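Local atomic coordinates of acRAF (Thiomonas intermedia, PDB entry 4LOW), a protein that acts as a RuBisCO assembly factor in the alpha-carboxysome and resembles pterin-4a-carbinolamine dehydratases, whose dehydratase activity it may or may not share. Residues P16-T30 with F53-A65. Sequence-based numbering, arbitrary orientation.
Sequences PMLFKRFAFGSYAQT and FGTTYVNITLDAA. With FMT (formic acid), chain C.
Leu18, Lys20 and Phe22 pair with Leu62, Ile60 and Val58 as antiparallel hydrogen-bonded pairs, joining strands 17-23 and 57-63 at the centre of the four-stranded antiparallel sheet of the pterin dehydratase-like fold, with helices 27-44 and 72-84 packed on one face. Phe24 N extends the pairing to Thr56 O (2.8 Å), and beyond Leu18 a water bridges Pro16 O and Ala64 N.

On the helix-covered face the side chains that meet across the strands are mostly apolar: Phe22 CE1 meets Ile60 CD1 at 3.9 Å, and Val58 CG2 touches Thr30 CG2 at 3.8 Å and Phe24 CE2 at 4.2 Å. Lys20 runs extended off this face, its NZ hydrogen-bonded to His5 O and salt-bridged to Asp82.

The other face carries Phe19, Arg21, Tyr57, Asn59 and Thr61. With CG anti to its backbone N (chi1 168°), Phe19 lies alongside Asn59, ring and amide planes 20° apart; its CZ is 3.8 Å from Asn59 OD1, and Thr61 OG1 approaches the ring edge in plane. An alanine at Phe19 is likely to open a gap beside Asn59 CB and Thr61, leaving the Asn59 side chain held mainly by Arg21 on this strand.

Arg21, extended from CG to NE, lays its guanidinium nearly flat on Tyr57 in an off-centre cation-pi stack, NH2 3.4 Å from CG of that ring; Gly54 CA backs the opposite face. Arg21 NH1 donates to an in-plane lone pair of Asn59 OD1 (2.9 Å), a bond bent to 132° at the hydrogen.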
loop_
_atom_site.group_PDB
_atom_site.type_symbol
_atom_site.label_atom_id
_atom_site.label_comp_id
_atom_site.label_asym_id
_atom_site.label_seq_id
_atom_site.Cartn_x
_atom_site.Cartn_y
_atom_site.Cartn_z
ATOM N N PRO A 16 -1.951 -19.448 8.618
ATOM C CA PRO A 16 -2.761 -19.041 7.464
ATOM C C PRO A 16 -3.034 -17.562 7.327
ATOM O O PRO A 16 -3.214 -16.853 8.311
ATOM C CB PRO A 16 -4.062 -19.833 7.632
ATOM C CG PRO A 16 -4.093 -20.244 9.055
ATOM C CD PRO A 16 -2.649 -20.490 9.397
ATOM N N MET A 17 -3.048 -17.094 6.082
ATOM C CA MET A 17 -3.383 -15.717 5.750
ATOM C C MET A 17 -4.422 -15.780 4.667
ATOM O O MET A 17 -4.582 -16.831 4.031
ATOM C CB MET A 17 -2.165 -14.917 5.253
ATOM C CG MET A 17 -1.130 -14.666 6.333
ATOM S SD MET A 17 0.474 -14.212 5.654
ATOM C CE MET A 17 1.057 -15.824 5.049
ATOM N N LEU A 18 -5.162 -14.680 4.491
ATOM C CA LEU A 18 -6.064 -14.551 3.347
ATOM C C LEU A 18 -5.412 -13.518 2.418
ATOM O O LEU A 18 -4.983 -12.457 2.879
ATOM C CB LEU A 18 -7.439 -14.032 3.726
ATOM C CG LEU A 18 -8.297 -15.015 4.502
ATOM C CD1 LEU A 18 -9.551 -14.327 4.994
ATOM C CD2 LEU A 18 -8.618 -16.283 3.648
ATOM N N PHE A 19 -5.362 -13.799 1.107
ATOM C CA PHE A 19 -4.695 -12.916 0.166
ATOM C C PHE A 19 -5.664 -12.625 -0.980
ATOM O O PHE A 19 -6.304 -13.559 -1.502
ATOM C CB PHE A 19 -3.413 -13.595 -0.387
ATOM C CG PHE A 19 -2.833 -12.856 -1.577
ATOM C CD1 PHE A 19 -1.998 -11.764 -1.388
ATOM C CD2 PHE A 19 -3.183 -13.211 -2.875
ATOM C CE1 PHE A 19 -1.592 -10.996 -2.472
ATOM C CE2 PHE A 19 -2.819 -12.406 -3.944
ATOM C CZ PHE A 19 -2.032 -11.310 -3.734
ATOM N N LYS A 20 -5.705 -11.366 -1.467
ATOM C CA LYS A 20 -6.448 -11.130 -2.690
ATOM C C LYS A 20 -5.869 -9.942 -3.407
ATOM O O LYS A 20 -5.503 -8.936 -2.802
ATOM C CB LYS A 20 -7.939 -10.885 -2.408
ATOM C CG LYS A 20 -8.799 -10.777 -3.664
ATOM C CD LYS A 20 -10.278 -10.870 -3.285
ATOM C CE LYS A 20 -11.153 -10.515 -4.448
ATOM N NZ LYS A 20 -12.595 -10.670 -4.052
ATOM N N ARG A 21 -5.848 -10.038 -4.733
ATOM C CA ARG A 21 -5.454 -8.932 -5.622
ATOM C C ARG A 21 -6.677 -8.317 -6.275
ATOM O O ARG A 21 -7.545 -9.036 -6.812
ATOM C CB ARG A 21 -4.514 -9.477 -6.693
ATOM C CG ARG A 21 -4.109 -8.472 -7.776
ATOM C CD ARG A 21 -3.252 -9.154 -8.842
ATOM N NE ARG A 21 -2.643 -8.195 -9.787
ATOM C CZ ARG A 21 -1.481 -7.597 -9.585
ATOM N NH1 ARG A 21 -0.811 -7.803 -8.449
ATOM N NH2 ARG A 21 -0.964 -6.811 -10.524
ATOM N N PHE A 22 -6.755 -7.019 -6.239
ATOM C CA PHE A 22 -7.819 -6.263 -6.884
ATOM C C PHE A 22 -7.195 -5.439 -7.976
ATOM O O PHE A 22 -6.252 -4.704 -7.703
ATOM C CB PHE A 22 -8.461 -5.329 -5.849
ATOM C CG PHE A 22 -9.206 -6.042 -4.742
ATOM C CD1 PHE A 22 -8.531 -6.552 -3.636
ATOM C CD2 PHE A 22 -10.571 -6.263 -4.837
ATOM C CE1 PHE A 22 -9.233 -7.242 -2.627
ATOM C CE2 PHE A 22 -11.266 -6.924 -3.816
ATOM C CZ PHE A 22 -10.592 -7.415 -2.739
ATOM N N ALA A 23 -7.741 -5.441 -9.178
ATOM C CA ALA A 23 -7.202 -4.622 -10.269
ATOM C C ALA A 23 -8.286 -3.660 -10.741
ATOM O O ALA A 23 -9.485 -3.975 -10.704
ATOM C CB ALA A 23 -6.733 -5.519 -11.413
ATOM N N PHE A 24 -7.865 -2.466 -11.160
ATOM C CA PHE A 24 -8.767 -1.384 -11.522
ATOM C C PHE A 24 -8.387 -0.800 -12.870
ATOM O O PHE A 24 -7.252 -0.930 -13.298
ATOM C CB PHE A 24 -8.739 -0.292 -10.438
ATOM C CG PHE A 24 -9.139 -0.823 -9.081
ATOM C CD1 PHE A 24 -10.475 -0.932 -8.717
ATOM C CD2 PHE A 24 -8.187 -1.273 -8.198
ATOM C CE1 PHE A 24 -10.836 -1.467 -7.465
ATOM C CE2 PHE A 24 -8.550 -1.805 -6.950
ATOM C CZ PHE A 24 -9.870 -1.908 -6.610
ATOM N N GLY A 25 -9.333 -0.113 -13.502
ATOM C CA GLY A 25 -9.090 0.455 -14.814
ATOM C C GLY A 25 -8.325 1.753 -14.840
ATOM O O GLY A 25 -8.004 2.213 -15.929
ATOM N N SER A 26 -8.116 2.414 -13.706
ATOM C CA SER A 26 -7.473 3.709 -13.667
ATOM C C SER A 26 -6.952 3.993 -12.294
ATOM O O SER A 26 -7.443 3.410 -11.323
ATOM C CB SER A 26 -8.490 4.811 -14.012
ATOM O OG SER A 26 -9.533 4.828 -13.047
ATOM N N TYR A 27 -6.088 4.986 -12.225
ATOM C CA TYR A 27 -5.602 5.473 -10.931
ATOM C C TYR A 27 -6.770 5.969 -10.078
ATOM O O TYR A 27 -6.813 5.674 -8.888
ATOM C CB TYR A 27 -4.587 6.615 -11.104
ATOM C CG TYR A 27 -4.135 7.194 -9.772
ATOM C CD1 TYR A 27 -3.188 6.537 -8.994
ATOM C CD2 TYR A 27 -4.749 8.327 -9.232
ATOM C CE1 TYR A 27 -2.823 7.021 -7.736
ATOM C CE2 TYR A 27 -4.382 8.821 -7.979
ATOM C CZ TYR A 27 -3.433 8.150 -7.231
ATOM O OH TYR A 27 -3.047 8.583 -5.996
ATOM N N ALA A 28 -7.705 6.711 -10.655
ATOM C CA ALA A 28 -8.823 7.246 -9.866
ATOM C C ALA A 28 -9.560 6.144 -9.151
ATOM O O ALA A 28 -9.927 6.301 -7.987
ATOM C CB ALA A 28 -9.796 8.005 -10.756
ATOM N N GLN A 29 -9.791 5.020 -9.824
ATOM C CA GLN A 29 -10.541 3.925 -9.228
ATOM C C GLN A 29 -9.722 3.228 -8.143
ATOM O O GLN A 29 -10.225 2.903 -7.062
ATOM C CB GLN A 29 -10.987 2.916 -10.315
ATOM C CG GLN A 29 -12.081 3.483 -11.221
ATOM C CD GLN A 29 -12.171 2.810 -12.579
ATOM O OE1 GLN A 29 -11.230 2.826 -13.388
ATOM N NE2 GLN A 29 -13.325 2.244 -12.876
ATOM N N THR A 30 -8.425 3.025 -8.423
ATOM C CA THR A 30 -7.542 2.399 -7.421
ATOM C C THR A 30 -7.446 3.278 -6.173
ATOM O O THR A 30 -7.535 2.790 -5.051
ATOM C CB THR A 30 -6.149 2.278 -8.023
ATOM O OG1 THR A 30 -6.249 1.572 -9.248
ATOM C CG2 THR A 30 -5.177 1.553 -7.109
ATOM N N PHE A 53 0.513 -1.958 -3.337
ATOM C CA PHE A 53 -0.182 -1.422 -4.478
ATOM C C PHE A 53 0.669 -0.736 -5.466
ATOM O O PHE A 53 1.764 -0.269 -5.172
ATOM C CB PHE A 53 -1.290 -0.449 -3.971
ATOM C CG PHE A 53 -0.803 0.818 -3.296
ATOM C CD1 PHE A 53 -0.578 0.852 -1.928
ATOM C CD2 PHE A 53 -0.716 2.007 -4.011
ATOM C CE1 PHE A 53 -0.166 2.035 -1.317
ATOM C CE2 PHE A 53 -0.351 3.195 -3.393
ATOM C CZ PHE A 53 -0.063 3.200 -2.060
ATOM N N GLY A 54 0.101 -0.597 -6.654
ATOM C CA GLY A 54 0.621 0.205 -7.750
ATOM C C GLY A 54 -0.461 1.160 -8.205
ATOM O O GLY A 54 -1.372 1.511 -7.446
ATOM N N THR A 55 -0.360 1.637 -9.449
ATOM C CA THR A 55 -1.391 2.602 -9.910
ATOM C C THR A 55 -2.700 1.947 -10.277
ATOM O O THR A 55 -3.733 2.618 -10.262
ATOM C CB THR A 55 -0.880 3.425 -11.067
ATOM O OG1 THR A 55 -0.548 2.529 -12.098
ATOM C CG2 THR A 55 0.313 4.248 -10.689
ATOM N N THR A 56 -2.689 0.656 -10.609
ATOM C CA THR A 56 -3.883 -0.034 -11.140
ATOM C C THR A 56 -4.203 -1.314 -10.393
ATOM O O THR A 56 -5.081 -2.070 -10.818
ATOM C CB THR A 56 -3.764 -0.309 -12.648
ATOM O OG1 THR A 56 -2.633 -1.149 -12.858
ATOM C CG2 THR A 56 -3.646 0.958 -13.470
ATOM N N TYR A 57 -3.602 -1.545 -9.216
ATOM C CA TYR A 57 -3.883 -2.777 -8.507
ATOM C C TYR A 57 -3.535 -2.634 -7.046
ATOM O O TYR A 57 -2.676 -1.793 -6.676
ATOM C CB TYR A 57 -3.111 -3.998 -9.120
ATOM C CG TYR A 57 -1.636 -3.768 -9.260
ATOM C CD1 TYR A 57 -0.781 -3.939 -8.173
ATOM C CD2 TYR A 57 -1.094 -3.278 -10.449
ATOM C CE1 TYR A 57 0.575 -3.657 -8.272
ATOM C CE2 TYR A 57 0.270 -2.984 -10.551
ATOM C CZ TYR A 57 1.088 -3.169 -9.451
ATOM O OH TYR A 57 2.429 -2.891 -9.602
ATOM N N VAL A 58 -4.162 -3.467 -6.227
ATOM C CA VAL A 58 -3.941 -3.466 -4.786
ATOM C C VAL A 58 -3.977 -4.909 -4.323
ATOM O O VAL A 58 -4.960 -5.622 -4.583
ATOM C CB VAL A 58 -5.059 -2.672 -4.054
ATOM C CG1 VAL A 58 -4.820 -2.705 -2.538
ATOM C CG2 VAL A 58 -5.165 -1.239 -4.555
ATOM N N ASN A 59 -2.924 -5.357 -3.652
ATOM C CA ASN A 59 -2.815 -6.700 -3.114
ATOM C C ASN A 59 -2.961 -6.633 -1.601
ATOM O O ASN A 59 -2.208 -5.897 -0.949
ATOM C CB ASN A 59 -1.429 -7.241 -3.423
ATOM C CG ASN A 59 -1.129 -7.291 -4.900
ATOM O OD1 ASN A 59 -1.717 -8.075 -5.660
ATOM N ND2 ASN A 59 -0.148 -6.491 -5.337
ATOM N N ILE A 60 -3.914 -7.352 -1.026
ATOM C CA ILE A 60 -4.160 -7.269 0.404
ATOM C C ILE A 60 -3.927 -8.603 1.072
ATOM O O ILE A 60 -4.366 -9.644 0.583
ATOM C CB ILE A 60 -5.618 -6.829 0.608
ATOM C CG1 ILE A 60 -5.860 -5.486 -0.106
ATOM C CG2 ILE A 60 -5.954 -6.739 2.120
ATOM C CD1 ILE A 60 -7.278 -5.040 -0.115
ATOM N N THR A 61 -3.246 -8.572 2.225
ATOM C CA THR A 61 -2.975 -9.757 3.014
ATOM C C THR A 61 -3.585 -9.585 4.382
ATOM O O THR A 61 -3.289 -8.590 5.050
ATOM C CB THR A 61 -1.457 -9.947 3.158
ATOM O OG1 THR A 61 -0.902 -10.017 1.857
ATOM C CG2 THR A 61 -1.113 -11.217 3.901
ATOM N N LEU A 62 -4.419 -10.542 4.822
ATOM C CA LEU A 62 -5.043 -10.468 6.135
ATOM C C LEU A 62 -4.476 -11.595 6.963
ATOM O O LEU A 62 -4.387 -12.725 6.484
ATOM C CB LEU A 62 -6.570 -10.660 6.033
ATOM C CG LEU A 62 -7.285 -9.754 5.061
ATOM C CD1 LEU A 62 -8.788 -10.075 4.985
ATOM C CD2 LEU A 62 -7.056 -8.265 5.352
ATOM N N ASP A 63 -4.119 -11.306 8.220
ATOM C CA ASP A 63 -3.556 -12.335 9.083
ATOM C C ASP A 63 -4.554 -12.782 10.086
ATOM O O ASP A 63 -5.537 -12.081 10.323
ATOM C CB ASP A 63 -2.240 -11.877 9.752
ATOM C CG ASP A 63 -2.251 -10.584 10.537
ATOM O OD1 ASP A 63 -3.220 -9.815 10.404
ATOM O OD2 ASP A 63 -1.233 -10.291 11.211
ATOM N N ALA A 64 -4.298 -13.976 10.667
ATOM C CA ALA A 64 -5.110 -14.606 11.680
ATOM C C ALA A 64 -4.991 -13.799 12.969
ATOM O O ALA A 64 -3.876 -13.445 13.375
ATOM C CB ALA A 64 -4.634 -16.037 11.898
ATOM N N ALA A 65 -6.149 -13.474 13.580
ATOM C CA ALA A 65 -6.275 -12.661 14.794
ATOM C C ALA A 65 -5.555 -13.241 16.010
ATOM O O ALA A 65 -5.654 -14.435 16.272
ATOM C CB ALA A 65 -7.744 -12.423 15.113
HETATM C C FMT C . -6.287 -13.787 -5.621
HETATM O O1 FMT C . -6.375 -12.586 -6.003
HETATM O O2 FMT C . -7.260 -14.261 -4.802
HETATM O O HOH W 1 -1.854 -15.264 10.068
#